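Uncharacterized protein YhfS (Escherichia coli, PDB 4J8L) is of unknown function but carries covalently bound pyridoxal phosphate, and may have a cysteine synthase-like activity. Local coordinates at residues H246-L260 with N341-L354. Residues are numbered along the deposited sequence; the frame is centred on the assembly and turned at random.
Sequences HAVQAGVSERLLALL and NPNRSGEETVLRIL
Glu347, in the first turn of its helix, is held side-on by Arg255. Arg255 NE reaches Glu347 OE2 at 2.7 Å, almost straight at 172° and in the guanidinium plane but from above the carboxylate plane, while Arg255 NH2 meets Glu347 OE1 on its syn side at 3.0 Å. With CG lodged between backbone N and carbonyl carbon (chi1 63°) and a bend at chi2, the glutamate folds back as a knob into the hole formed by Val252, Arg255, Leu256 and Leu259. Further along, apolar branches take over: Leu256 CD2 touches Val350 CG1 at 3.6 Å, and Leu260 CD2 meets CD1 of Leu351 and, more loosely, of Leu354. Segments 246-260 and 347-354, parts of helices 229-261 and 347-360, approach to 9.5 Å between axes and cross at -46°. They pack beside a four-stranded antiparallel sheet, consistent with the smaller C-terminal domain of a fold-type I pyridoxal phosphate enzyme; Leu256 and Leu260 also touch its Leu281, and Val350 its Phe319. Ahead of the N-cap, Gly346, a type II' turn from Pro342 to Ser345 sets Pro342 CB against Val252 CG1 at 3.8 Å. Arg344 NH1 donates to OE1 of the extended Gln249 at 2.9 Å, on a lone pair in the carbonyl plane, though the bond is bent; a water shared with Asn343 OD1 also binds OE1. The same NH1 lies over one face of the His246 ring. Behind this first shell, Asn341 OD1 accepts from Asn343 N in an Asx turn, Ser345 OG and N both bind Pro342 O, and Asn341 ND2 and Asn343 ND2 are tied to Glu310 and the Pro316 carbonyl.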
ATOM      1  N   HIS A 246      -4.746  -0.876 -12.266  1.00 14.61           N
ATOM      2  CA  HIS A 246      -5.128   0.153 -11.317  1.00 15.09           C
ATOM      3  C   HIS A 246      -5.454   1.497 -11.961  1.00 16.99           C
ATOM      4  O   HIS A 246      -6.291   2.236 -11.449  1.00 16.54           O
ATOM      5  CB  HIS A 246      -4.102   0.262 -10.183  1.00 16.15           C
ATOM      6  CG  HIS A 246      -4.271  -0.807  -9.157  1.00 16.99           C
ATOM      7  ND1 HIS A 246      -5.319  -0.804  -8.260  1.00 17.56           N
ATOM      8  CD2 HIS A 246      -3.576  -1.947  -8.925  1.00 14.94           C
ATOM      9  CE1 HIS A 246      -5.242  -1.880  -7.497  1.00 17.45           C
ATOM     10  NE2 HIS A 246      -4.190  -2.587  -7.877  1.00 13.56           N
ATOM     11  N   ALA A 247      -4.824   1.807 -13.090  1.00 15.25           N
ATOM     12  CA  ALA A 247      -5.152   3.038 -13.800  1.00 13.92           C
ATOM     13  C   ALA A 247      -6.565   2.919 -14.341  1.00 15.31           C
ATOM     14  O   ALA A 247      -7.310   3.890 -14.364  1.00 16.26           O
ATOM     15  CB  ALA A 247      -4.177   3.297 -14.922  1.00 16.25           C
ATOM     16  N   VAL A 248      -6.930   1.718 -14.777  1.00 14.82           N
ATOM     17  CA  VAL A 248      -8.296   1.487 -15.237  1.00 12.56           C
ATOM     18  C   VAL A 248      -9.251   1.737 -14.063  1.00 16.02           C
ATOM     19  O   VAL A 248     -10.282   2.397 -14.217  1.00 18.19           O
ATOM     20  CB  VAL A 248      -8.473   0.051 -15.775  1.00 14.66           C
ATOM     21  CG1 VAL A 248      -9.958  -0.267 -15.992  1.00 14.98           C
ATOM     22  CG2 VAL A 248      -7.709  -0.134 -17.087  1.00 17.94           C
ATOM     23  N   GLN A 249      -8.883   1.232 -12.890  1.00 13.15           N
ATOM     24  CA  GLN A 249      -9.721   1.381 -11.697  1.00 14.81           C
ATOM     25  C   GLN A 249      -9.841   2.846 -11.294  1.00 14.48           C
ATOM     26  O   GLN A 249     -10.914   3.301 -10.875  1.00 16.63           O
ATOM     27  CB  GLN A 249      -9.171   0.570 -10.519  1.00 14.03           C
ATOM     28  CG  GLN A 249      -9.972   0.767  -9.226  1.00 15.47           C
ATOM     29  CD  GLN A 249      -9.365   0.070  -8.027  1.00 19.85           C
ATOM     30  OE1 GLN A 249      -8.834  -1.032  -8.132  1.00 18.09           O
ATOM     31  NE2 GLN A 249      -9.459   0.708  -6.865  1.00 23.94           N
ATOM     32  N   ALA A 250      -8.737   3.580 -11.398  1.00 16.95           N
ATOM     33  CA  ALA A 250      -8.741   4.992 -11.023  1.00 18.60           C
ATOM     34  C   ALA A 250      -9.719   5.765 -11.899  1.00 19.28           C
ATOM     35  O   ALA A 250     -10.419   6.657 -11.418  1.00 17.72           O
ATOM     36  CB  ALA A 250      -7.341   5.589 -11.117  1.00 18.63           C
ATOM     37  N   GLY A 251      -9.769   5.408 -13.179  1.00 17.14           N
ATOM     38  CA  GLY A 251     -10.723   5.993 -14.102  1.00 19.33           C
ATOM     39  C   GLY A 251     -12.162   5.679 -13.729  1.00 18.48           C
ATOM     40  O   GLY A 251     -13.036   6.555 -13.793  1.00 18.87           O
ATOM     41  N   VAL A 252     -12.412   4.426 -13.359  1.00 15.19           N
ATOM     42  CA  VAL A 252     -13.741   4.003 -12.898  1.00 16.26           C
ATOM     43  C   VAL A 252     -14.177   4.818 -11.678  1.00 18.80           C
ATOM     44  O   VAL A 252     -15.299   5.326 -11.622  1.00 15.71           O
ATOM     45  CB  VAL A 252     -13.755   2.496 -12.568  1.00 17.44           C
ATOM     46  CG1 VAL A 252     -15.001   2.104 -11.797  1.00 18.55           C
ATOM     47  CG2 VAL A 252     -13.650   1.679 -13.853  1.00 16.26           C
ATOM     48  N   SER A 253     -13.278   4.967 -10.710  1.00 16.37           N
ATOM     49  CA  SER A 253     -13.604   5.731  -9.511  1.00 17.90           C
ATOM     50  C   SER A 253     -13.927   7.192  -9.815  1.00 18.69           C
ATOM     51  O   SER A 253     -14.870   7.748  -9.252  1.00 19.02           O
ATOM     52  CB  SER A 253     -12.496   5.621  -8.469  1.00 17.63           C
ATOM     53  OG  SER A 253     -12.479   4.317  -7.922  1.00 21.93           O
ATOM     54  N   GLU A 254     -13.168   7.810 -10.717  1.00 18.04           N
ATOM     55  CA  GLU A 254     -13.455   9.189 -11.096  1.00 20.00           C
ATOM     56  C   GLU A 254     -14.795   9.294 -11.826  1.00 20.19           C
ATOM     57  O   GLU A 254     -15.575  10.215 -11.570  1.00 20.36           O
ATOM     58  CB  GLU A 254     -12.333   9.777 -11.957  1.00 24.56           C
ATOM     59  CG  GLU A 254     -10.992   9.947 -11.231  1.00 24.25           C
ATOM     60  CD  GLU A 254     -10.918  11.198 -10.355  1.00 34.39           C
ATOM     61  OE1 GLU A 254     -11.941  11.906 -10.197  1.00 35.58           O
ATOM     62  OE2 GLU A 254      -9.821  11.475  -9.821  1.00 35.12           O
ATOM     63  N   ARG A 255     -15.076   8.359 -12.728  1.00 17.03           N
ATOM     64  CA  ARG A 255     -16.341   8.434 -13.466  1.00 16.97           C
ATOM     65  C   ARG A 255     -17.544   8.176 -12.552  1.00 18.94           C
ATOM     66  O   ARG A 255     -18.584   8.833 -12.680  1.00 21.26           O
ATOM     67  CB  ARG A 255     -16.342   7.509 -14.688  1.00 19.41           C
ATOM     68  CG  ARG A 255     -15.384   7.985 -15.790  1.00 20.15           C
ATOM     69  CD  ARG A 255     -15.533   7.200 -17.092  1.00 20.62           C
ATOM     70  NE  ARG A 255     -15.394   5.760 -16.886  1.00 20.77           N
ATOM     71  CZ  ARG A 255     -14.232   5.110 -16.837  1.00 17.96           C
ATOM     72  NH1 ARG A 255     -13.087   5.760 -17.003  1.00 20.00           N
ATOM     73  NH2 ARG A 255     -14.219   3.800 -16.626  1.00 20.62           N
ATOM     74  N   LEU A 256     -17.380   7.235 -11.630  1.00 19.30           N
ATOM     75  CA  LEU A 256     -18.395   6.928 -10.635  1.00 17.65           C
ATOM     76  C   LEU A 256     -18.662   8.147  -9.762  1.00 19.96           C
ATOM     77  O   LEU A 256     -19.817   8.495  -9.512  1.00 21.74           O
ATOM     78  CB  LEU A 256     -17.932   5.759  -9.772  1.00 18.33           C
ATOM     79  CG  LEU A 256     -18.834   5.306  -8.630  1.00 22.83           C
ATOM     80  CD1 LEU A 256     -20.186   4.889  -9.172  1.00 25.06           C
ATOM     81  CD2 LEU A 256     -18.161   4.157  -7.901  1.00 23.88           C
ATOM     82  N   LEU A 257     -17.595   8.792  -9.288  1.00 19.19           N
ATOM     83  CA  LEU A 257     -17.744   9.991  -8.461  1.00 23.00           C
ATOM     84  C   LEU A 257     -18.533  11.079  -9.181  1.00 21.33           C
ATOM     85  O   LEU A 257     -19.443  11.681  -8.608  1.00 22.94           O
ATOM     86  CB  LEU A 257     -16.382  10.541  -8.029  1.00 18.50           C
ATOM     87  CG  LEU A 257     -16.417  11.810  -7.175  1.00 21.98           C
ATOM     88  CD1 LEU A 257     -17.075  11.560  -5.816  1.00 25.24           C
ATOM     89  CD2 LEU A 257     -15.014  12.392  -6.986  1.00 25.99           C
ATOM     90  N   ALA A 258     -18.194  11.323 -10.444  1.00 20.52           N
ATOM     91  CA  ALA A 258     -18.897  12.334 -11.230  1.00 21.57           C
ATOM     92  C   ALA A 258     -20.385  12.015 -11.374  1.00 23.86           C
ATOM     93  O   ALA A 258     -21.234  12.904 -11.240  1.00 24.23           O
ATOM     94  CB  ALA A 258     -18.248  12.496 -12.604  1.00 18.83           C
ATOM     95  N   LEU A 259     -20.695  10.753 -11.651  1.00 22.03           N
ATOM     96  CA  LEU A 259     -22.087  10.330 -11.786  1.00 17.47           C
ATOM     97  C   LEU A 259     -22.863  10.539 -10.485  1.00 21.27           C
ATOM     98  O   LEU A 259     -23.987  11.041 -10.506  1.00 24.91           O
ATOM     99  CB  LEU A 259     -22.169   8.869 -12.232  1.00 18.69           C
ATOM    100  CG  LEU A 259     -21.754   8.582 -13.678  1.00 21.67           C
ATOM    101  CD1 LEU A 259     -21.496   7.095 -13.884  1.00 22.74           C
ATOM    102  CD2 LEU A 259     -22.828   9.092 -14.631  1.00 23.83           C
ATOM    103  N   LEU A 260     -22.262  10.169  -9.357  1.00 22.15           N
ATOM    104  CA  LEU A 260     -22.921  10.339  -8.067  1.00 23.45           C
ATOM    105  C   LEU A 260     -23.114  11.812  -7.741  1.00 26.10           C
ATOM    106  O   LEU A 260     -24.176  12.217  -7.269  1.00 27.53           O
ATOM    107  CB  LEU A 260     -22.128   9.658  -6.953  1.00 21.89           C
ATOM    108  CG  LEU A 260     -22.125   8.133  -7.014  1.00 22.70           C
ATOM    109  CD1 LEU A 260     -21.177   7.540  -5.973  1.00 24.35           C
ATOM    110  CD2 LEU A 260     -23.543   7.608  -6.830  1.00 25.36           C
ATOM    111  N   ASN A 341     -14.654   0.039  -3.084  1.00 13.17           N
ATOM    112  CA  ASN A 341     -13.454  -0.131  -3.903  1.00 11.89           C
ATOM    113  C   ASN A 341     -13.894  -0.896  -5.140  1.00 12.44           C
ATOM    114  O   ASN A 341     -14.210  -2.087  -5.057  1.00 15.96           O
ATOM    115  CB  ASN A 341     -12.393  -0.907  -3.132  1.00 13.38           C
ATOM    116  CG  ASN A 341     -11.054  -0.961  -3.863  1.00 18.89           C
ATOM    117  OD1 ASN A 341     -11.003  -0.942  -5.091  1.00 18.79           O
ATOM    118  ND2 ASN A 341      -9.966  -1.034  -3.101  1.00 18.42           N
ATOM    119  N   PRO A 342     -13.943  -0.213  -6.289  1.00 14.07           N
ATOM    120  CA  PRO A 342     -14.463  -0.859  -7.503  1.00 14.23           C
ATOM    121  C   PRO A 342     -13.691  -2.106  -7.940  1.00 15.87           C
ATOM    122  O   PRO A 342     -14.234  -2.894  -8.710  1.00 15.20           O
ATOM    123  CB  PRO A 342     -14.312   0.233  -8.566  1.00 15.57           C
ATOM    124  CG  PRO A 342     -14.363   1.520  -7.786  1.00 15.97           C
ATOM    125  CD  PRO A 342     -13.608   1.204  -6.524  1.00 14.03           C
ATOM    126  N   ASN A 343     -12.450  -2.274  -7.486  1.00 14.24           N
ATOM    127  CA  ASN A 343     -11.647  -3.390  -7.955  1.00 15.02           C
ATOM    128  C   ASN A 343     -11.655  -3.442  -9.485  1.00 17.62           C
ATOM    129  O   ASN A 343     -11.363  -2.433 -10.115  1.00 16.76           O
ATOM    130  CB  ASN A 343     -12.076  -4.710  -7.304  1.00 14.09           C
ATOM    131  CG  ASN A 343     -11.701  -4.768  -5.823  1.00 16.21           C
ATOM    132  OD1 ASN A 343     -10.635  -4.296  -5.431  1.00 17.26           O
ATOM    133  ND2 ASN A 343     -12.574  -5.346  -5.002  1.00 13.69           N
ATOM    134  N   ARG A 344     -12.037  -4.572 -10.075  1.00 14.85           N
ATOM    135  CA  ARG A 344     -11.951  -4.721 -11.534  1.00 15.99           C
ATOM    136  C   ARG A 344     -13.254  -4.364 -12.257  1.00 16.68           C
ATOM    137  O   ARG A 344     -13.342  -4.519 -13.487  1.00 18.00           O
ATOM    138  CB  ARG A 344     -11.544  -6.151 -11.921  1.00 17.80           C
ATOM    139  CG  ARG A 344     -10.326  -6.701 -11.181  1.00 17.83           C
ATOM    140  CD  ARG A 344      -8.994  -6.193 -11.751  1.00 24.03           C
ATOM    141  NE  ARG A 344      -8.737  -4.771 -11.481  1.00 18.38           N
ATOM    142  CZ  ARG A 344      -8.405  -4.268 -10.296  1.00 21.68           C
ATOM    143  NH1 ARG A 344      -8.181  -2.967 -10.175  1.00 22.00           N
ATOM    144  NH2 ARG A 344      -8.312  -5.051  -9.229  1.00 23.43           N
ATOM    145  N   SER A 345     -14.249  -3.909 -11.505  1.00 17.12           N
ATOM    146  CA  SER A 345     -15.558  -3.588 -12.080  1.00 16.66           C
ATOM    147  C   SER A 345     -15.580  -2.203 -12.720  1.00 16.98           C
ATOM    148  O   SER A 345     -14.673  -1.391 -12.525  1.00 16.97           O
ATOM    149  CB  SER A 345     -16.646  -3.671 -11.010  1.00 16.62           C
ATOM    150  OG  SER A 345     -16.535  -2.599 -10.098  1.00 15.32           O
ATOM    151  N   GLY A 346     -16.631  -1.945 -13.491  1.00 18.32           N
ATOM    152  CA  GLY A 346     -16.860  -0.639 -14.079  1.00 16.22           C
ATOM    153  C   GLY A 346     -17.888   0.142 -13.283  1.00 16.24           C
ATOM    154  O   GLY A 346     -18.559  -0.396 -12.400  1.00 18.02           O
ATOM    155  N   GLU A 347     -17.999   1.425 -13.592  1.00 17.84           N
ATOM    156  CA  GLU A 347     -18.829   2.312 -12.793  1.00 18.69           C
ATOM    157  C   GLU A 347     -20.303   1.996 -12.968  1.00 20.00           C
ATOM    158  O   GLU A 347     -21.095   2.166 -12.037  1.00 18.52           O
ATOM    159  CB  GLU A 347     -18.537   3.778 -13.124  1.00 19.84           C
ATOM    160  CG  GLU A 347     -18.861   4.191 -14.562  1.00 19.45           C
ATOM    161  CD  GLU A 347     -17.721   3.943 -15.547  1.00 21.96           C
ATOM    162  OE1 GLU A 347     -16.773   3.194 -15.216  1.00 21.50           O
ATOM    163  OE2 GLU A 347     -17.773   4.517 -16.650  1.00 22.72           O
ATOM    164  N   GLU A 348     -20.684   1.527 -14.149  1.00 22.31           N
ATOM    165  CA  GLU A 348     -22.095   1.233 -14.363  1.00 22.73           C
ATOM    166  C   GLU A 348     -22.547   0.051 -13.508  1.00 19.70           C
ATOM    167  O   GLU A 348     -23.684   0.022 -13.028  1.00 20.62           O
ATOM    168  CB  GLU A 348     -22.401   1.015 -15.843  1.00 24.36           C
ATOM    169  CG  GLU A 348     -22.078   2.208 -16.735  1.00 35.10           C
ATOM    170  CD  GLU A 348     -22.934   3.438 -16.450  1.00 48.94           C
ATOM    171  OE1 GLU A 348     -23.933   3.333 -15.704  1.00 52.50           O
ATOM    172  OE2 GLU A 348     -22.603   4.519 -16.983  1.00 56.25           O
ATOM    173  N   THR A 349     -21.651  -0.912 -13.305  1.00 18.60           N
ATOM    174  CA  THR A 349     -21.930  -2.042 -12.423  1.00 19.10           C
ATOM    175  C   THR A 349     -22.082  -1.585 -10.974  1.00 20.27           C
ATOM    176  O   THR A 349     -23.002  -2.001 -10.275  1.00 18.56           O
ATOM    177  CB  THR A 349     -20.821  -3.111 -12.518  1.00 16.87           C
ATOM    178  OG1 THR A 349     -20.902  -3.758 -13.794  1.00 17.52           O
ATOM    179  CG2 THR A 349     -20.953  -4.162 -11.421  1.00 17.76           C
ATOM    180  N   VAL A 350     -21.180  -0.723 -10.518  1.00 16.90           N
ATOM    181  CA  VAL A 350     -21.260  -0.242  -9.141  1.00 16.24           C
ATOM    182  C   VAL A 350     -22.549   0.547  -8.935  1.00 18.77           C
ATOM    183  O   VAL A 350     -23.248   0.368  -7.925  1.00 20.05           O
ATOM    184  CB  VAL A 350     -20.039   0.620  -8.765  1.00 16.58           C
ATOM    185  CG1 VAL A 350     -20.236   1.265  -7.392  1.00 16.94           C
ATOM    186  CG2 VAL A 350     -18.773  -0.234  -8.773  1.00 18.38           C
ATOM    187  N   LEU A 351     -22.878   1.392  -9.907  1.00 18.72           N
ATOM    188  CA  LEU A 351     -24.097   2.201  -9.834  1.00 19.96           C
ATOM    189  C   LEU A 351     -25.338   1.312  -9.819  1.00 22.39           C
ATOM    190  O   LEU A 351     -26.283   1.561  -9.060  1.00 22.11           O
ATOM    191  CB  LEU A 351     -24.145   3.183 -11.007  1.00 22.00           C
ATOM    192  CG  LEU A 351     -25.125   4.344 -11.019  1.00 32.21           C
ATOM    193  CD1 LEU A 351     -24.796   5.305  -9.892  1.00 29.60           C
ATOM    194  CD2 LEU A 351     -25.044   5.049 -12.360  1.00 32.71           C
ATOM    195  N   ARG A 352     -25.332   0.271 -10.647  1.00 19.48           N
ATOM    196  CA  ARG A 352     -26.459  -0.647 -10.706  1.00 21.46           C
ATOM    197  C   ARG A 352     -26.641  -1.386  -9.384  1.00 23.70           C
ATOM    198  O   ARG A 352     -27.749  -1.488  -8.865  1.00 22.46           O
ATOM    199  CB  ARG A 352     -26.296  -1.649 -11.849  1.00 17.95           C
ATOM    200  CG  ARG A 352     -27.451  -2.659 -11.935  1.00 19.88           C
ATOM    201  CD  ARG A 352     -27.243  -3.689 -13.051  1.00 22.05           C
ATOM    202  NE  ARG A 352     -26.018  -4.473 -12.874  1.00 22.87           N
ATOM    203  CZ  ARG A 352     -25.868  -5.430 -11.962  1.00 22.36           C
ATOM    204  NH1 ARG A 352     -26.862  -5.720 -11.127  1.00 19.35           N
ATOM    205  NH2 ARG A 352     -24.712  -6.084 -11.868  1.00 22.60           N
ATOM    206  N   ILE A 353     -25.551  -1.911  -8.840  1.00 19.27           N
ATOM    207  CA  ILE A 353     -25.638  -2.620  -7.570  1.00 17.64           C
ATOM    208  C   ILE A 353     -26.131  -1.673  -6.477  1.00 17.28           C
ATOM    209  O   ILE A 353     -26.976  -2.041  -5.648  1.00 19.26           O
ATOM    210  CB  ILE A 353     -24.280  -3.250  -7.177  1.00 14.84           C
ATOM    211  CG1 ILE A 353     -23.930  -4.378  -8.146  1.00 17.42           C
ATOM    212  CG2 ILE A 353     -24.338  -3.791  -5.755  1.00 20.11           C
ATOM    213  CD1 ILE A 353     -22.508  -4.908  -7.944  1.00 21.97           C
ATOM    214  N   LEU A 354     -25.623  -0.443  -6.487  1.00 17.22           N
ATOM    215  CA  LEU A 354     -26.083   0.572  -5.533  1.00 19.78           C
ATOM    216  C   LEU A 354     -27.586   0.813  -5.642  1.00 23.55           C
ATOM    217  O   LEU A 354     -28.302   0.791  -4.635  1.00 22.86           O
ATOM    218  CB  LEU A 354     -25.355   1.893  -5.765  1.00 24.11           C
ATOM    219  CG  LEU A 354     -24.261   2.289  -4.782  1.00 35.66           C
ATOM    220  CD1 LEU A 354     -23.742   3.671  -5.127  1.00 38.86           C
ATOM    221  CD2 LEU A 354     -24.797   2.251  -3.357  1.00 29.81           C
TER
HETATM  222  O   HOH W   1      -8.319  -3.232  -6.627  1.00 21.66           O